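Local coordinates for protein diaminopimelate decarboxylase (Aquifex aeolicus, PDB 2P3E) that probably decarboxylates meso-diaminopimelate to L-lysine with pyridoxal 5'-phosphate as cofactor, closing the diaminopimelate route of lysine biosynthesis, at residues L3-Y7 with K248-E252; A50-F55 with P258-A262; P101-A107 with S122-N128; Q184-E188 with S228-F234. All blocks are in the same frame, centred on the assembly; numbering follows the deposited sequence.

Contact 1: residues L3-Y7 with K248-E252; sequences LLKEY and KYKPE
The Tyr7 ring packs one face against the aliphatic chain of Lys248, which crosses it at about a right angle. Lys248 CD sits over the middle of the face, 3.8 Å from the centroid of the Tyr7 ring, in a CH-pi contact, and CE continues the cover toward Tyr7 CE2. With CG opposite the backbone N (chi1 -175°), the lysine runs extended as far as CE and then bends at chi4, which lifts the ammonium away from the ring toward Glu6. There NZ forms a salt bridge with Glu6 OE1 at 3.1 Å, coming in from above the carboxylate plane. The same NZ donates to Pro251 O at 2.8 Å and also to Asp253 O, so two carbonyls of its own loop and one carboxylate of the helix hold it. The short helix 3-7 near the N-terminus is thus laid against the loop that follows strand 238-240 of the PLP-binding alpha/beta barrel. At the far end of the ring, Tyr7 OH donates to Tyr249 O at 2.8 Å, with the hydroxyl well above the carbonyl plane (51° out of it). The ring of His327 also meets Tyr7, nearly parallel to it. Pro251 CD packs 3.6 Å from Tyr7 OH, while the Leu3 branch CD1 wedges between Pro251 CB, 3.9 Å away, and Lys248 CE, 3.8 Å away. Tyr249 gives the helix its backbone carbonyl but turns its side chain the other way, where its OH is hydrogen-bonded to Arg282, a residue that probably binds both cofactor and substrate.

Contact 2: residues A50-F55 with P258-A262; sequences AYRKAF and PQDLA
Tyr51 starts with its CB directed away from helix 258-269, yet its ring swings back along the flank of Pro258. With CG beside the backbone N (chi1 -86°), the ring turns one face to the proline: Tyr51 CG lies 3.9 Å from Pro258 CG, Tyr51 CD2 meets Pro258 CB, and Tyr51 CE1 is 3.8 Å from Pro258 CG. That methylene stands almost over the ring centre, 3.7 Å from the Tyr51 centroid and 8° off the normal, a CH-pi contact. Beyond CZ the hydroxyl is hydrogen-bonded to Ser283 OG. With an alanine here, Pro258 would probably lose its aromatic cover and Ser283 OG its hydroxyl partner. Both helices belong to the outer layer of the alpha/beta barrel; segments 50-54 and 258-262 run side by side, 25° between their directions, and the helices lead into the parallel strands 59-63 and 275-278. Small side chains, Ala54 and Ala262, are consistent with the 8.7 Å approach of the segment axes: Ala54 CB rests 3.8 Å from Pro258 CB, and Ala262 CB fits near Ala54 O. Just past the end of its helix, Phe55 reaches across with CZ, which presses on Ala262 CA at 3.4 Å and touches Leu261 CD2, while Ala262 CB lies over one face, offset toward the rim. A water donates to Ala54 O and accepts from Gln259 NE2, which also binds Asp263 OD1.

Contact 3: residues P101-A107 with S122-N128; sequences PERIVYA and SEILMFN
The Tyr106 and Phe127 rings are roughly parallel, 30° between planes, but slid so far apart (centroids 5.9 Å) that they barely overlap, touching through Tyr106 CD1 and Phe127 CE1. Ile124 CD1 lies over the centre of one Phe127 face, and near the plane of the Tyr106 ring at its edge, 3.5 Å from Tyr106 CB. Its CG1 stands between backbone N and carbonyl carbon (chi1 62°), which, with an extended chi2, carries CD1 over Phe127 and up to Tyr106 CB, while CG2 meets Ile104 CG2 at 3.9 Å. Replacing Ile124 by alanine is likely to open a gap over Phe127 and beside Tyr106 CB, and to leave Ile104 CG2 without its neighbour. Between parallel strands 104-106 and 126-129 of the barrel, joined by a beta-alpha-beta crossover through helix 113-121, Tyr106 N donates to Met126 O at 3.0 Å and Asn128 N to Tyr106 O at 2.8 Å. Leu125 N binds Ile104 O at 2.9 Å and, weakly, Pro101 O. Tyr106 and Phe127 pack on the crossover helix; Val105 and Met126 occupy the other face, against strand 238-240. Backbone bonds therefore set the strand register, while apolar contacts seat the helix on one face of the sheet.

Contact 4: residues Q184-E188 with S228-F234; sequences QKEYE and SLTQKGF
Leu229 drives both of its methyl groups into helix 183-191, and here the packing is close. CD1 sits over the centre of the Tyr187 ring, 3.7 Å from its centroid and 4° off the normal, a CH-pi contact with all six ring carbons at similar range. CD2 lodges between Gln184 CG, 3.8 Å away, and Tyr187 CB, 3.9 Å away. Both helices rest on strand 196-202, the barrel strand that lies between them in the chain: Tyr187, Leu229 and Phe234 all touch its isoleucines, and Tyr187 OH, on a buried residue, is hydrogen-bonded to Gly200 O and Ile153 N. Helix 214-231 ends in a Schellman motif at Gly233, whose positive phi turns the chain so that Phe234 comes back toward helix 183-191. The Phe234 ring brings CE1 to within 3.5 Å of Tyr187 O, and its edge faces Glu188 OE2, which lies in the ring plane 3.8 Å from CE2; the carboxylate stands steeply to the ring, 74° between planes. Toward solvent the contact becomes looser and polar. Gln184 NE2 gives Ser228 OG only a weak, bent hydrogen bond at 3.0 Å, with 123° at the hydrogen. Lys232, exposed, crosses Gln184 and Glu188 at about a right angle, but its approach to the Gln184 amide is modelled too close to be trusted. Its NZ stays 5.4 Å from Glu188 OE2, so the opposite charges of Lys232 and Glu188 do not pair directly and probably attract each other only mildly.

In the fold
Contacts 2, 3 and 4 all belong to the PLP-binding barrel, while contact 1 ties the N-terminal helix to one of its loops. Contacts 2 and 3 come nearest each other, about 5 Å between closest atoms without touching; contacts 3 and 4 are about 8 Å apart by the same measure. The centres of contacts 1 and 4 are 44 Å apart. Three contacts border the probable active site: Tyr249 of contact 1 has its side chain about 3 Å from those of Arg282 and Arg318, Tyr51 of contact 2 about 4 Å from that of Pro280, and Val105 of contact 3 about 3 Å from that of Glu279. Contact 4 lies away from it.

Contact 1: residues L3-Y7 with K248-E252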
# COMPACT_ATOMS: atom_id res chain seq x y z
N LEU B 3 -18.67 12.34 22.57
CA LEU B 3 -17.56 12.17 21.63
C LEU B 3 -17.83 11.16 20.50
O LEU B 3 -17.71 11.51 19.33
CB LEU B 3 -16.25 11.83 22.36
CG LEU B 3 -14.99 11.74 21.47
CD1 LEU B 3 -14.67 13.09 20.77
CD2 LEU B 3 -13.80 11.20 22.23
N LEU B 4 -18.21 9.94 20.86
CA LEU B 4 -18.42 8.88 19.86
C LEU B 4 -19.46 9.23 18.81
O LEU B 4 -19.27 8.97 17.62
CB LEU B 4 -18.78 7.55 20.52
CG LEU B 4 -17.63 6.83 21.22
CD1 LEU B 4 -18.01 5.37 21.36
CD2 LEU B 4 -16.31 7.00 20.45
N LYS B 5 -20.56 9.85 19.23
CA LYS B 5 -21.59 10.31 18.29
C LYS B 5 -21.16 11.48 17.40
O LYS B 5 -21.72 11.67 16.31
CB LYS B 5 -22.91 10.62 19.04
CG LYS B 5 -23.61 9.36 19.57
CD LYS B 5 -24.79 9.71 20.47
CE LYS B 5 -25.18 8.51 21.36
NZ LYS B 5 -26.22 7.64 20.76
N GLU B 6 -20.17 12.25 17.85
CA GLU B 6 -19.56 13.28 17.03
C GLU B 6 -18.84 12.68 15.83
O GLU B 6 -18.80 13.28 14.77
CB GLU B 6 -18.58 14.13 17.83
CG GLU B 6 -19.26 15.04 18.88
CD GLU B 6 -18.26 15.80 19.72
OE1 GLU B 6 -17.04 15.53 19.64
OE2 GLU B 6 -18.69 16.67 20.50
N TYR B 7 -18.27 11.48 16.02
CA TYR B 7 -17.67 10.74 14.92
C TYR B 7 -18.75 10.17 14.01
O TYR B 7 -18.74 10.40 12.79
CB TYR B 7 -16.76 9.63 15.45
CG TYR B 7 -15.45 10.13 15.97
CD1 TYR B 7 -14.42 10.46 15.09
CD2 TYR B 7 -15.22 10.29 17.34
CE1 TYR B 7 -13.22 10.96 15.54
CE2 TYR B 7 -14.01 10.77 17.82
CZ TYR B 7 -13.01 11.09 16.90
OH TYR B 7 -11.80 11.55 17.33
N LYS B 248 -13.95 14.83 10.96
CA LYS B 248 -13.43 14.72 12.31
C LYS B 248 -12.54 13.49 12.41
O LYS B 248 -12.99 12.37 12.24
CB LYS B 248 -14.58 14.67 13.32
CG LYS B 248 -14.12 14.68 14.81
CD LYS B 248 -15.25 14.23 15.74
CE LYS B 248 -14.88 14.45 17.21
NZ LYS B 248 -14.87 15.91 17.53
N TYR B 249 -11.25 13.72 12.66
CA TYR B 249 -10.34 12.62 13.01
C TYR B 249 -9.96 12.66 14.49
O TYR B 249 -10.02 11.64 15.18
CB TYR B 249 -9.06 12.69 12.17
CG TYR B 249 -9.21 12.15 10.75
CD1 TYR B 249 -9.33 10.77 10.51
CD2 TYR B 249 -9.18 13.02 9.66
CE1 TYR B 249 -9.45 10.27 9.18
CE2 TYR B 249 -9.29 12.54 8.34
CZ TYR B 249 -9.44 11.16 8.12
OH TYR B 249 -9.56 10.67 6.83
N LYS B 250 -9.55 13.83 14.96
CA LYS B 250 -9.14 14.02 16.35
C LYS B 250 -10.33 14.44 17.22
O LYS B 250 -11.27 15.09 16.73
CB LYS B 250 -8.00 15.06 16.42
CG LYS B 250 -6.74 14.59 15.78
CD LYS B 250 -5.81 15.75 15.50
CE LYS B 250 -4.45 15.27 15.13
NZ LYS B 250 -3.53 16.41 14.95
N PRO B 251 -10.31 14.07 18.52
CA PRO B 251 -11.43 14.40 19.41
C PRO B 251 -11.77 15.90 19.39
O PRO B 251 -12.94 16.25 19.48
CB PRO B 251 -10.91 13.99 20.80
CG PRO B 251 -9.95 12.89 20.50
CD PRO B 251 -9.25 13.33 19.24
N GLU B 252 -10.74 16.74 19.23
CA GLU B 252 -10.88 18.20 19.21
C GLU B 252 -11.24 18.80 17.85
O GLU B 252 -11.54 19.99 17.78
CB GLU B 252 -9.60 18.87 19.75
CG GLU B 252 -8.36 18.75 18.83
CD GLU B 252 -7.52 17.48 19.09
OE1 GLU B 252 -8.03 16.50 19.68
OE2 GLU B 252 -6.33 17.48 18.71

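Contact 2: residues A50-F55 with P258-A262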
# COMPACT_ATOMS: atom_id res chain seq x y z
N ALA B 50 -27.00 15.29 2.90
CA ALA B 50 -26.57 16.60 3.39
C ALA B 50 -26.04 17.50 2.27
O ALA B 50 -26.31 18.71 2.25
CB ALA B 50 -25.56 16.47 4.50
N TYR B 51 -25.28 16.92 1.34
CA TYR B 51 -24.80 17.63 0.16
C TYR B 51 -25.98 18.01 -0.76
O TYR B 51 -26.05 19.14 -1.24
CB TYR B 51 -23.78 16.77 -0.61
CG TYR B 51 -22.37 16.94 -0.09
CD1 TYR B 51 -21.80 16.00 0.77
CD2 TYR B 51 -21.60 18.05 -0.46
CE1 TYR B 51 -20.48 16.16 1.25
CE2 TYR B 51 -20.28 18.23 0.01
CZ TYR B 51 -19.74 17.28 0.86
OH TYR B 51 -18.46 17.45 1.30
N ARG B 52 -26.89 17.06 -0.99
CA ARG B 52 -28.06 17.31 -1.84
C ARG B 52 -28.93 18.46 -1.30
O ARG B 52 -29.38 19.30 -2.06
CB ARG B 52 -28.92 16.05 -1.98
CG ARG B 52 -28.24 14.90 -2.69
CD ARG B 52 -28.23 15.07 -4.20
CZ ARG B 52 -27.24 14.95 -7.52
NH1 ARG B 52 -27.91 15.53 -8.52
NH2 ARG B 52 -26.11 14.28 -7.75
N LYS B 53 -29.17 18.45 0.01
CA LYS B 53 -29.96 19.47 0.67
C LYS B 53 -29.24 20.83 0.63
O LYS B 53 -29.85 21.84 0.29
CB LYS B 53 -30.27 19.05 2.11
CG LYS B 53 -31.01 20.08 2.93
CD LYS B 53 -31.38 19.54 4.31
CE LYS B 53 -31.93 20.64 5.22
NZ LYS B 53 -32.50 20.01 6.45
N ALA B 54 -27.95 20.83 0.94
CA ALA B 54 -27.13 22.05 0.87
C ALA B 54 -26.98 22.65 -0.52
O ALA B 54 -26.96 23.87 -0.66
CB ALA B 54 -25.75 21.83 1.53
N PHE B 55 -26.86 21.79 -1.54
CA PHE B 55 -26.69 22.19 -2.95
C PHE B 55 -27.73 21.47 -3.84
O PHE B 55 -27.38 20.57 -4.62
CB PHE B 55 -25.27 21.87 -3.47
CG PHE B 55 -24.17 22.61 -2.76
CD1 PHE B 55 -23.67 23.81 -3.26
CD2 PHE B 55 -23.61 22.11 -1.58
CE1 PHE B 55 -22.65 24.49 -2.61
CE2 PHE B 55 -22.58 22.79 -0.92
CZ PHE B 55 -22.09 23.97 -1.44
N PRO B 258 -21.70 20.37 4.82
CA PRO B 258 -21.99 20.88 3.49
C PRO B 258 -22.74 22.22 3.51
O PRO B 258 -22.45 23.10 2.72
CB PRO B 258 -22.84 19.77 2.86
CG PRO B 258 -22.32 18.52 3.52
CD PRO B 258 -22.05 18.94 4.95
N GLN B 259 -23.70 22.36 4.42
CA GLN B 259 -24.44 23.63 4.54
C GLN B 259 -23.54 24.83 4.84
O GLN B 259 -23.85 25.95 4.39
CB GLN B 259 -25.58 23.55 5.58
CG GLN B 259 -26.55 24.75 5.48
CD GLN B 259 -27.21 24.86 4.10
OE1 GLN B 259 -27.83 23.91 3.60
NE2 GLN B 259 -27.09 26.03 3.48
N ASP B 260 -22.47 24.63 5.61
CA ASP B 260 -21.48 25.70 5.84
C ASP B 260 -20.79 26.16 4.55
O ASP B 260 -20.54 27.36 4.37
CB ASP B 260 -20.42 25.30 6.87
CG ASP B 260 -21.02 24.88 8.19
OD1 ASP B 260 -21.98 25.54 8.63
OD2 ASP B 260 -20.54 23.88 8.78
N LEU B 261 -20.48 25.20 3.66
CA LEU B 261 -19.89 25.53 2.37
C LEU B 261 -20.89 26.24 1.49
O LEU B 261 -20.54 27.22 0.83
CB LEU B 261 -19.35 24.27 1.67
CG LEU B 261 -18.62 24.50 0.34
CD1 LEU B 261 -17.30 25.27 0.51
CD2 LEU B 261 -18.39 23.16 -0.40
N ALA B 262 -22.14 25.78 1.50
CA ALA B 262 -23.18 26.42 0.70
C ALA B 262 -23.38 27.88 1.13
O ALA B 262 -23.53 28.75 0.28
CB ALA B 262 -24.50 25.63 0.78
O HOH W 1 -28.27 25.94 0.55

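Contact 3: residues P101-A107 with S122-N128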
# COMPACT_ATOMS: atom_id res chain seq x y z
N PRO B 101 -22.81 7.50 -17.39
CA PRO B 101 -21.70 8.36 -17.85
C PRO B 101 -22.05 9.84 -17.90
O PRO B 101 -21.16 10.67 -17.79
CB PRO B 101 -21.39 7.83 -19.26
CG PRO B 101 -22.55 6.98 -19.62
CD PRO B 101 -23.04 6.40 -18.34
N GLU B 102 -23.33 10.17 -18.07
CA GLU B 102 -23.80 11.55 -17.97
C GLU B 102 -23.57 12.19 -16.59
O GLU B 102 -23.65 13.41 -16.43
CB GLU B 102 -25.27 11.65 -18.39
CG GLU B 102 -25.53 11.26 -19.87
CD GLU B 102 -25.68 9.77 -20.11
OE1 GLU B 102 -25.59 9.00 -19.14
OE2 GLU B 102 -25.88 9.36 -21.27
N ARG B 103 -23.29 11.36 -15.57
CA ARG B 103 -22.96 11.87 -14.24
C ARG B 103 -21.50 11.54 -13.84
O ARG B 103 -21.14 11.59 -12.67
CB ARG B 103 -23.92 11.33 -13.19
CG ARG B 103 -25.43 11.62 -13.48
CD ARG B 103 -26.29 11.56 -12.21
NE ARG B 103 -26.07 10.33 -11.42
CZ ARG B 103 -26.96 9.34 -11.26
NH1 ARG B 103 -28.17 9.41 -11.83
NH2 ARG B 103 -26.64 8.28 -10.51
N ILE B 104 -20.66 11.20 -14.82
CA ILE B 104 -19.27 10.82 -14.55
C ILE B 104 -18.29 11.88 -15.06
O ILE B 104 -18.38 12.31 -16.23
CB ILE B 104 -18.95 9.43 -15.17
CG1 ILE B 104 -19.86 8.36 -14.55
CG2 ILE B 104 -17.42 9.10 -15.08
CD1 ILE B 104 -19.62 6.95 -15.08
N VAL B 105 -17.38 12.31 -14.18
CA VAL B 105 -16.30 13.23 -14.54
C VAL B 105 -14.94 12.55 -14.28
O VAL B 105 -14.79 11.81 -13.32
CB VAL B 105 -16.41 14.60 -13.81
CG1 VAL B 105 -17.71 15.34 -14.20
CG2 VAL B 105 -16.34 14.42 -12.28
N TYR B 106 -13.96 12.84 -15.13
CA TYR B 106 -12.72 12.08 -15.10
C TYR B 106 -11.55 13.03 -14.86
O TYR B 106 -11.22 13.84 -15.73
CB TYR B 106 -12.55 11.31 -16.43
CG TYR B 106 -11.43 10.25 -16.54
CD1 TYR B 106 -11.42 9.34 -17.60
CD2 TYR B 106 -10.42 10.13 -15.59
CE1 TYR B 106 -10.42 8.37 -17.74
CE2 TYR B 106 -9.41 9.16 -15.72
CZ TYR B 106 -9.43 8.28 -16.79
OH TYR B 106 -8.44 7.30 -16.93
N ALA B 107 -10.93 12.93 -13.68
CA ALA B 107 -9.80 13.79 -13.32
C ALA B 107 -8.46 13.04 -13.30
O ALA B 107 -8.38 11.86 -13.62
CB ALA B 107 -10.04 14.46 -12.01
N SER B 122 -17.56 5.98 -23.78
CA SER B 122 -18.64 5.95 -22.82
C SER B 122 -19.42 7.27 -22.79
O SER B 122 -20.45 7.34 -22.14
CB SER B 122 -18.11 5.63 -21.41
OG SER B 122 -17.53 4.33 -21.38
N GLU B 123 -18.93 8.29 -23.50
CA GLU B 123 -19.57 9.62 -23.51
C GLU B 123 -19.76 10.20 -22.09
O GLU B 123 -20.85 10.61 -21.70
CB GLU B 123 -20.91 9.57 -24.28
CG GLU B 123 -20.76 9.24 -25.76
CD GLU B 123 -20.35 10.44 -26.65
OE1 GLU B 123 -20.08 11.56 -26.15
OE2 GLU B 123 -20.32 10.26 -27.88
N ILE B 124 -18.67 10.22 -21.31
CA ILE B 124 -18.75 10.74 -19.93
C ILE B 124 -19.06 12.24 -19.99
O ILE B 124 -18.89 12.86 -21.04
CB ILE B 124 -17.46 10.45 -19.11
CG1 ILE B 124 -16.25 11.14 -19.75
CG2 ILE B 124 -17.26 8.93 -18.95
CD1 ILE B 124 -15.06 11.29 -18.81
N LEU B 125 -19.51 12.80 -18.87
CA LEU B 125 -19.94 14.21 -18.82
C LEU B 125 -18.80 15.15 -19.21
O LEU B 125 -18.97 16.03 -20.07
CB LEU B 125 -20.49 14.56 -17.43
CG LEU B 125 -21.05 15.97 -17.22
CD1 LEU B 125 -22.25 16.27 -18.18
CD2 LEU B 125 -21.48 16.16 -15.78
N MET B 126 -17.63 14.92 -18.62
CA MET B 126 -16.54 15.86 -18.74
C MET B 126 -15.20 15.24 -18.34
O MET B 126 -15.10 14.56 -17.32
CB MET B 126 -16.85 17.04 -17.82
CG MET B 126 -15.99 18.26 -17.96
SD MET B 126 -16.85 19.61 -17.14
CE MET B 126 -16.44 19.42 -15.40
N PHE B 127 -14.17 15.50 -19.16
CA PHE B 127 -12.77 15.29 -18.78
C PHE B 127 -12.21 16.55 -18.11
O PHE B 127 -12.25 17.65 -18.70
CB PHE B 127 -11.92 14.97 -20.01
CG PHE B 127 -12.24 13.64 -20.64
CD1 PHE B 127 -11.53 12.50 -20.28
CD2 PHE B 127 -13.27 13.54 -21.58
CE1 PHE B 127 -11.84 11.26 -20.86
CE2 PHE B 127 -13.58 12.31 -22.17
CZ PHE B 127 -12.86 11.18 -21.82
N ASN B 128 -11.70 16.39 -16.89
CA ASN B 128 -10.96 17.46 -16.23
C ASN B 128 -9.48 17.32 -16.57
O ASN B 128 -8.77 16.46 -16.03
CB ASN B 128 -11.22 17.47 -14.71
CG ASN B 128 -12.65 17.82 -14.38
OD1 ASN B 128 -13.25 18.68 -15.03
ND2 ASN B 128 -13.21 17.16 -13.38

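Contact 4: residues Q184-E188 with S228-F234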
# COMPACT_ATOMS: atom_id res chain seq x y z
N GLN B 184 -6.38 30.54 -19.33
CA GLN B 184 -7.09 31.11 -20.46
C GLN B 184 -6.39 30.77 -21.78
O GLN B 184 -7.05 30.57 -22.81
CB GLN B 184 -7.28 32.61 -20.28
CG GLN B 184 -8.60 33.12 -20.84
CD GLN B 184 -8.98 34.48 -20.32
OE1 GLN B 184 -8.99 35.45 -21.07
NE2 GLN B 184 -9.29 34.56 -19.03
N LYS B 185 -5.06 30.71 -21.74
CA LYS B 185 -4.24 30.27 -22.87
C LYS B 185 -4.52 28.83 -23.29
O LYS B 185 -4.53 28.51 -24.48
CB LYS B 185 -2.74 30.45 -22.58
CG LYS B 185 -2.25 31.90 -22.71
CD LYS B 185 -0.74 31.98 -22.56
CE LYS B 185 -0.31 32.27 -21.12
NZ LYS B 185 1.18 32.39 -21.00
N GLU B 186 -4.75 27.96 -22.31
CA GLU B 186 -5.16 26.60 -22.61
C GLU B 186 -6.57 26.50 -23.18
O GLU B 186 -6.83 25.63 -24.00
CB GLU B 186 -4.99 25.67 -21.40
CG GLU B 186 -3.56 25.15 -21.25
CD GLU B 186 -3.42 24.12 -20.15
OE1 GLU B 186 -4.17 23.11 -20.15
OE2 GLU B 186 -2.54 24.32 -19.28
N TYR B 187 -7.48 27.36 -22.73
CA TYR B 187 -8.84 27.39 -23.26
C TYR B 187 -8.85 27.86 -24.72
O TYR B 187 -9.56 27.31 -25.57
CB TYR B 187 -9.76 28.28 -22.40
CG TYR B 187 -10.33 27.55 -21.22
CD1 TYR B 187 -9.76 27.66 -19.95
CD2 TYR B 187 -11.44 26.71 -21.37
CE1 TYR B 187 -10.28 26.97 -18.86
CE2 TYR B 187 -11.97 26.01 -20.28
CZ TYR B 187 -11.38 26.14 -19.04
OH TYR B 187 -11.90 25.45 -17.98
N GLU B 188 -8.02 28.86 -25.00
CA GLU B 188 -7.82 29.34 -26.37
C GLU B 188 -7.24 28.25 -27.27
O GLU B 188 -7.73 28.05 -28.38
CB GLU B 188 -6.95 30.60 -26.39
CG GLU B 188 -7.66 31.86 -25.85
CD GLU B 188 -8.87 32.29 -26.70
OE1 GLU B 188 -8.99 31.82 -27.85
OE2 GLU B 188 -9.69 33.12 -26.20
N SER B 228 -14.83 35.88 -17.56
CA SER B 228 -13.91 36.19 -18.64
C SER B 228 -14.09 35.27 -19.87
O SER B 228 -14.12 35.75 -21.01
CB SER B 228 -12.48 36.13 -18.11
OG SER B 228 -11.57 36.53 -19.12
N LEU B 229 -14.20 33.96 -19.64
CA LEU B 229 -14.44 33.01 -20.74
C LEU B 229 -15.80 33.22 -21.41
O LEU B 229 -15.91 33.13 -22.64
CB LEU B 229 -14.31 31.55 -20.25
CG LEU B 229 -12.90 31.12 -19.79
CD1 LEU B 229 -12.93 29.73 -19.19
CD2 LEU B 229 -11.88 31.21 -20.94
N THR B 230 -16.84 33.49 -20.61
CA THR B 230 -18.18 33.75 -21.15
C THR B 230 -18.19 35.01 -22.05
O THR B 230 -18.81 35.01 -23.11
CB THR B 230 -19.24 33.85 -20.04
OG1 THR B 230 -19.26 32.63 -19.28
CG2 THR B 230 -20.65 34.06 -20.64
N GLN B 231 -17.47 36.05 -21.62
CA GLN B 231 -17.31 37.27 -22.42
C GLN B 231 -16.58 36.98 -23.75
O GLN B 231 -16.95 37.53 -24.79
CB GLN B 231 -16.57 38.33 -21.60
CG GLN B 231 -16.42 39.69 -22.30
NE2 GLN B 231 -15.03 42.79 -23.38
N LYS B 232 -15.58 36.11 -23.70
CA LYS B 232 -14.82 35.71 -24.89
C LYS B 232 -15.58 34.76 -25.83
O LYS B 232 -15.07 34.41 -26.90
CB LYS B 232 -13.45 35.11 -24.51
CG LYS B 232 -12.55 36.11 -23.83
CD LYS B 232 -11.11 35.66 -23.78
CE LYS B 232 -10.22 36.79 -23.25
NZ LYS B 232 -10.25 38.03 -24.12
N GLY B 233 -16.78 34.35 -25.45
CA GLY B 233 -17.59 33.52 -26.31
C GLY B 233 -17.63 32.02 -26.00
O GLY B 233 -18.25 31.25 -26.75
N PHE B 234 -17.00 31.59 -24.91
CA PHE B 234 -17.06 30.18 -24.50
C PHE B 234 -18.40 29.88 -23.82
O PHE B 234 -18.97 30.75 -23.15
CB PHE B 234 -15.91 29.81 -23.55
CG PHE B 234 -14.55 29.89 -24.18
CD1 PHE B 234 -13.96 28.76 -24.74
CD2 PHE B 234 -13.84 31.09 -24.21
CE1 PHE B 234 -12.69 28.82 -25.33
CE2 PHE B 234 -12.58 31.16 -24.79
CZ PHE B 234 -12.00 30.03 -25.35